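Flagellar protein (Xanthomonas campestris pv. campestris, PDB 3C12) caps the flagellar hook and is probably required for its formation, perhaps as a scaffold, and is represented by its C-terminal Tudor-like and Ig-like (Fn-III) domains. Local coordinates at residues H12-P17 and A107-V112; V21-T26 and G83-T88. All coordinates share one frame; numbering follows the deposited sequence.

In the fold
From the N terminus the chain first lays down strand 13-17, then, after a short turn, strand 20-23, and the partners of these two strands come late and in reverse order. Contact 2 closes the inner loop, when strand 83-93 returns beside residues 21-26 in the Ig-like domain. The next strand, 98-115, then runs out of that domain, and its 107-112 portion meets residues 12-17 to close the outer loop at contact 1, in the Tudor-like part. Contact 2 is therefore nested within contact 1, their centres about 15 Å apart. Strands 83-93 and 98-115 are neighbours, and strand 98-115, interrupted along its length, links the Ig-like domain of contact 2 to the Tudor-like part of contact 1.

Contact 1 of 2, residues H12-P17 and A107-V112; sequences HNVLVP and APVDSV
In the Tudor-like part of FlgD, strand 13-17 pairs antiparallel with the long strand 98-115, and the two segments cross steeply, their N-to-C directions 118° apart. Val-14 and Ala-107 form a hydrogen-bonded pair, with Val-14 N donating to Ala-107 O (2.9 Å) and Ala-107 N returning a bond to Val-14 O (3.0 Å). A further bond, from Val-109 N to His-12 O, is nearly straight and lies almost along the C=O axis. Between them, Asn-13 and Pro-108 make a non-hydrogen-bonded pair whose side chains lie side by side on one face. Asn-13 turns OD1 to the proline, 3.6 Å from Pro-108 CB, while its ND2 is hydrogen-bonded to Asp-106 OD1, which anchors the other end of the amide.

On the opposite face lie Val-14 and Ala-107. Val-14 sets CG1 anti to its carbonyl carbon and CG2 in the crowded position between N and C (chi1 -63°). Val-109, the centre of an inverse gamma turn, has CG1 anti to its backbone N (chi1 -180°), which leaves CG2 beside that N. The two valines cross at about a right angle, and Leu-123 of strand 118-123 also packs on Val-14. Both Val-14 methyls meet the same methyl of Val-109: CG2 of Val-109 lies 3.4 Å from Val-14 CG1 and 3.7 Å from Val-14 CG2.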
loop_
_atom_site.group_PDB
_atom_site.type_symbol
_atom_site.label_atom_id
_atom_site.label_comp_id
_atom_site.label_asym_id
_atom_site.label_seq_id
_atom_site.Cartn_x
_atom_site.Cartn_y
_atom_site.Cartn_z
ATOM N N HIS A 12 -21.851 0.032 -1.985
ATOM C CA HIS A 12 -21.003 0.718 -2.946
ATOM C C HIS A 12 -19.602 0.113 -2.995
ATOM O O HIS A 12 -19.324 -0.886 -2.322
ATOM C CB HIS A 12 -20.927 2.203 -2.593
ATOM C CG HIS A 12 -22.223 2.932 -2.782
ATOM N ND1 HIS A 12 -22.377 4.268 -2.482
ATOM C CD2 HIS A 12 -23.417 2.514 -3.265
ATOM C CE1 HIS A 12 -23.610 4.643 -2.773
ATOM N NE2 HIS A 12 -24.261 3.596 -3.250
ATOM N N ASN A 13 -18.731 0.711 -3.807
ATOM C CA ASN A 13 -17.351 0.252 -3.952
ATOM C C ASN A 13 -16.395 1.275 -3.375
ATOM O O ASN A 13 -16.648 2.476 -3.414
ATOM C CB ASN A 13 -17.015 -0.009 -5.425
ATOM C CG ASN A 13 -17.364 -1.420 -5.861
ATOM O OD1 ASN A 13 -18.480 -1.888 -5.656
ATOM N ND2 ASN A 13 -16.407 -2.104 -6.465
ATOM N N VAL A 14 -15.295 0.790 -2.824
ATOM C CA VAL A 14 -14.310 1.673 -2.234
ATOM C C VAL A 14 -12.915 1.322 -2.705
ATOM O O VAL A 14 -12.665 0.230 -3.218
ATOM C CB VAL A 14 -14.333 1.597 -0.687
ATOM C CG1 VAL A 14 -15.670 2.082 -0.165
ATOM C CG2 VAL A 14 -14.062 0.170 -0.228
ATOM N N LEU A 15 -12.012 2.276 -2.536
ATOM C CA LEU A 15 -10.628 2.087 -2.904
ATOM C C LEU A 15 -9.835 2.130 -1.624
ATOM O O LEU A 15 -9.829 3.132 -0.919
ATOM C CB LEU A 15 -10.159 3.190 -3.853
ATOM C CG LEU A 15 -10.310 2.902 -5.349
ATOM C CD1 LEU A 15 -11.743 2.531 -5.667
ATOM C CD2 LEU A 15 -9.888 4.121 -6.137
ATOM N N VAL A 16 -9.180 1.022 -1.322
ATOM C CA VAL A 16 -8.374 0.926 -0.124
ATOM C C VAL A 16 -6.988 0.411 -0.472
ATOM O O VAL A 16 -6.812 -0.336 -1.432
ATOM C CB VAL A 16 -9.019 -0.030 0.898
ATOM C CG1 VAL A 16 -10.337 0.538 1.376
ATOM C CG2 VAL A 16 -9.239 -1.391 0.265
ATOM N N PRO A 17 -5.980 0.833 0.295
ATOM C CA PRO A 17 -4.599 0.406 0.072
ATOM C C PRO A 17 -4.510 -1.087 0.349
ATOM O O PRO A 17 -4.805 -1.528 1.456
ATOM C CB PRO A 17 -3.818 1.221 1.097
ATOM C CG PRO A 17 -4.639 2.449 1.247
ATOM C CD PRO A 17 -6.036 1.902 1.302
ATOM N N ALA A 107 -12.960 -2.558 -4.210
ATOM C CA ALA A 107 -13.734 -3.673 -3.696
ATOM C C ALA A 107 -15.102 -3.244 -3.229
ATOM O O ALA A 107 -15.288 -2.127 -2.743
ATOM C CB ALA A 107 -12.999 -4.328 -2.538
ATOM N N PRO A 108 -16.085 -4.143 -3.355
ATOM C CA PRO A 108 -17.455 -3.854 -2.939
ATOM C C PRO A 108 -17.625 -3.969 -1.418
ATOM O O PRO A 108 -17.211 -4.956 -0.804
ATOM C CB PRO A 108 -18.257 -4.888 -3.714
ATOM C CG PRO A 108 -17.357 -6.070 -3.685
ATOM C CD PRO A 108 -15.995 -5.477 -3.977
ATOM N N VAL A 109 -18.216 -2.938 -0.818
ATOM C CA VAL A 109 -18.464 -2.908 0.623
ATOM C C VAL A 109 -19.701 -3.753 0.889
ATOM O O VAL A 109 -20.822 -3.237 0.882
ATOM C CB VAL A 109 -18.747 -1.481 1.111
ATOM C CG1 VAL A 109 -18.994 -1.489 2.604
ATOM C CG2 VAL A 109 -17.588 -0.568 0.758
ATOM N N ASP A 110 -19.492 -5.047 1.116
ATOM C CA ASP A 110 -20.590 -5.970 1.354
ATOM C C ASP A 110 -21.449 -5.565 2.541
ATOM O O ASP A 110 -22.678 -5.703 2.508
ATOM C CB ASP A 110 -20.065 -7.389 1.566
ATOM C CG ASP A 110 -21.185 -8.389 1.824
ATOM O OD1 ASP A 110 -22.054 -8.561 0.934
ATOM O OD2 ASP A 110 -21.202 -8.994 2.923
ATOM N N SER A 111 -20.809 -5.064 3.591
ATOM C CA SER A 111 -21.540 -4.638 4.775
ATOM C C SER A 111 -20.629 -3.902 5.733
ATOM O O SER A 111 -19.412 -3.858 5.553
ATOM C CB SER A 111 -22.148 -5.844 5.489
ATOM O OG SER A 111 -21.132 -6.696 5.988
ATOM N N VAL A 112 -21.231 -3.326 6.760
ATOM C CA VAL A 112 -20.473 -2.594 7.757
ATOM C C VAL A 112 -20.786 -3.141 9.140
ATOM O O VAL A 112 -21.932 -3.481 9.447
ATOM C CB VAL A 112 -20.802 -1.078 7.708
ATOM C CG1 VAL A 112 -20.416 -0.409 9.018
ATOM C CG2 VAL A 112 -20.055 -0.432 6.560
#

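Contact 2 of 2, residues V21-T26 and G83-T88; sequences VAIDAT and GKYGIT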
loop_
_atom_site.group_PDB
_atom_site.type_symbol
_atom_site.label_atom_id
_atom_site.label_comp_id
_atom_site.label_asym_id
_atom_site.label_seq_id
_atom_site.Cartn_x
_atom_site.Cartn_y
_atom_site.Cartn_z
ATOM N N VAL A 21 -5.006 -8.574 -4.192
ATOM C CA VAL A 21 -6.304 -8.424 -4.839
ATOM C C VAL A 21 -7.012 -9.766 -4.728
ATOM O O VAL A 21 -6.384 -10.776 -4.446
ATOM C CB VAL A 21 -6.152 -8.060 -6.329
ATOM C CG1 VAL A 21 -5.367 -6.772 -6.473
ATOM C CG2 VAL A 21 -5.451 -9.176 -7.064
ATOM N N ALA A 22 -8.316 -9.792 -4.944
ATOM C CA ALA A 22 -9.024 -11.056 -4.835
ATOM C C ALA A 22 -9.966 -11.313 -6.000
ATOM O O ALA A 22 -10.485 -10.377 -6.615
ATOM C CB ALA A 22 -9.792 -11.105 -3.524
ATOM N N ILE A 23 -10.163 -12.590 -6.314
ATOM C CA ILE A 23 -11.070 -12.975 -7.385
ATOM C C ILE A 23 -11.942 -14.136 -6.942
ATOM O O ILE A 23 -11.519 -14.984 -6.152
ATOM C CB ILE A 23 -10.331 -13.424 -8.665
ATOM C CG1 ILE A 23 -9.238 -14.428 -8.303
ATOM C CG2 ILE A 23 -9.816 -12.221 -9.418
ATOM C CD1 ILE A 23 -8.629 -15.122 -9.499
ATOM N N ASP A 24 -13.172 -14.147 -7.441
ATOM C CA ASP A 24 -14.108 -15.219 -7.158
ATOM C C ASP A 24 -13.855 -16.229 -8.273
ATOM O O ASP A 24 -12.710 -16.405 -8.703
ATOM C CB ASP A 24 -15.549 -14.705 -7.210
ATOM C CG ASP A 24 -15.832 -13.861 -8.439
ATOM O OD1 ASP A 24 -17.012 -13.520 -8.659
ATOM O OD2 ASP A 24 -14.884 -13.527 -9.180
ATOM N N ALA A 25 -14.900 -16.887 -8.755
ATOM C CA ALA A 25 -14.716 -17.854 -9.837
ATOM C C ALA A 25 -15.095 -17.245 -11.191
ATOM O O ALA A 25 -14.654 -17.727 -12.230
ATOM C CB ALA A 25 -15.536 -19.122 -9.567
ATOM N N THR A 26 -15.901 -16.183 -11.167
ATOM C CA THR A 26 -16.334 -15.501 -12.390
ATOM C C THR A 26 -15.203 -14.612 -12.901
ATOM O O THR A 26 -15.031 -14.438 -14.116
ATOM C CB THR A 26 -17.588 -14.625 -12.135
ATOM O OG1 THR A 26 -18.242 -14.360 -13.383
ATOM C CG2 THR A 26 -17.202 -13.286 -11.480
ATOM N N GLY A 83 -9.696 -16.563 -4.869
ATOM C CA GLY A 83 -8.873 -16.330 -3.698
ATOM C C GLY A 83 -8.118 -15.014 -3.770
ATOM O O GLY A 83 -8.326 -14.210 -4.682
ATOM N N LYS A 84 -7.239 -14.802 -2.795
ATOM C CA LYS A 84 -6.437 -13.587 -2.703
ATOM C C LYS A 84 -5.062 -13.765 -3.340
ATOM O O LYS A 84 -4.400 -14.772 -3.129
ATOM C CB LYS A 84 -6.277 -13.174 -1.230
ATOM C CG LYS A 84 -7.601 -12.882 -0.532
ATOM C CD LYS A 84 -7.404 -12.515 0.928
ATOM C CE LYS A 84 -8.748 -12.245 1.600
ATOM N NZ LYS A 84 -8.627 -12.015 3.068
ATOM N N TYR A 85 -4.647 -12.779 -4.126
ATOM C CA TYR A 85 -3.357 -12.820 -4.789
ATOM C C TYR A 85 -2.592 -11.548 -4.501
ATOM O O TYR A 85 -3.192 -10.480 -4.350
ATOM C CB TYR A 85 -3.530 -12.969 -6.297
ATOM C CG TYR A 85 -4.037 -14.314 -6.709
ATOM C CD1 TYR A 85 -5.391 -14.637 -6.613
ATOM C CD2 TYR A 85 -3.157 -15.287 -7.165
ATOM C CE1 TYR A 85 -5.853 -15.897 -6.960
ATOM C CE2 TYR A 85 -3.604 -16.553 -7.518
ATOM C CZ TYR A 85 -4.947 -16.851 -7.413
ATOM O OH TYR A 85 -5.367 -18.112 -7.761
ATOM N N GLY A 86 -1.269 -11.663 -4.431
ATOM C CA GLY A 86 -0.444 -10.499 -4.168
ATOM C C GLY A 86 -0.197 -9.671 -5.416
ATOM O O GLY A 86 -0.020 -10.212 -6.506
ATOM N N ILE A 87 -0.200 -8.354 -5.264
ATOM C CA ILE A 87 0.047 -7.480 -6.401
ATOM C C ILE A 87 1.102 -6.420 -6.104
ATOM O O ILE A 87 1.063 -5.740 -5.079
ATOM C CB ILE A 87 -1.243 -6.773 -6.891
ATOM C CG1 ILE A 87 -0.887 -5.858 -8.065
ATOM C CG2 ILE A 87 -1.894 -5.985 -5.768
ATOM C CD1 ILE A 87 -2.018 -5.012 -8.551
ATOM N N THR A 88 2.050 -6.296 -7.021
ATOM C CA THR A 88 3.125 -5.328 -6.901
ATOM C C THR A 88 3.144 -4.436 -8.137
ATOM O O THR A 88 2.974 -4.905 -9.263
ATOM C CB THR A 88 4.475 -6.040 -6.749
ATOM O OG1 THR A 88 4.474 -6.773 -5.520
ATOM C CG2 THR A 88 5.617 -5.038 -6.735
#
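Antiparallel pairing joins strand 20-23 to strand 83-93 in the Ig-like (Fn-III) domain. Two hydrogen-bonded pairs, Val-21 with Tyr-85 and Ile-23 with Gly-83, flank the non-hydrogen-bonded pair of Ala-22 and Lys-84. Tyr-85 N donates to Val-21 O (2.7 Å) in an almost straight bond, and Val-21 N returns one to Tyr-85 O, although the placement of that oxygen is less sure. Ile-23 N and Gly-83 O likewise bond at 2.9 Å, and Gly-83 N donates to Ile-23 O.

Side chains divide between the two faces. On one, Ala-22 CB lies 4.1 Å from Lys-84 CG; beyond CG the lysine is fully extended and carries NZ away from the strand pair to hydrogen-bond Leu-126 O. On the other, Val-21 and Ile-23 turn into the domain core. Val-21 has CG1 anti to its carbonyl carbon (chi1 -58°), and this methyl meets Ile-87 CG2 at 3.6 Å, the two side chains crossing at about a right angle. Ile-87 has CG1 anti to its backbone N (chi1 179°), so CG2 takes the crowded position between N and the carbonyl carbon. Ile-23 places CG1 in the crowded position (chi1 48°), and its chain crosses the tyrosine obliquely, with CD1 3.8 Å from Tyr-85 CE1.

Further out, Val-105 packs on Val-21, while Phe-43, Ile-45 and Phe-68 pack on Ile-87. Trp-70 makes an edge-to-face stack with the Tyr-85 ring and also touches Ile-23. The ring is held at its tip as well, where Tyr-85 OH is hydrogen-bonded to Ala-81 O.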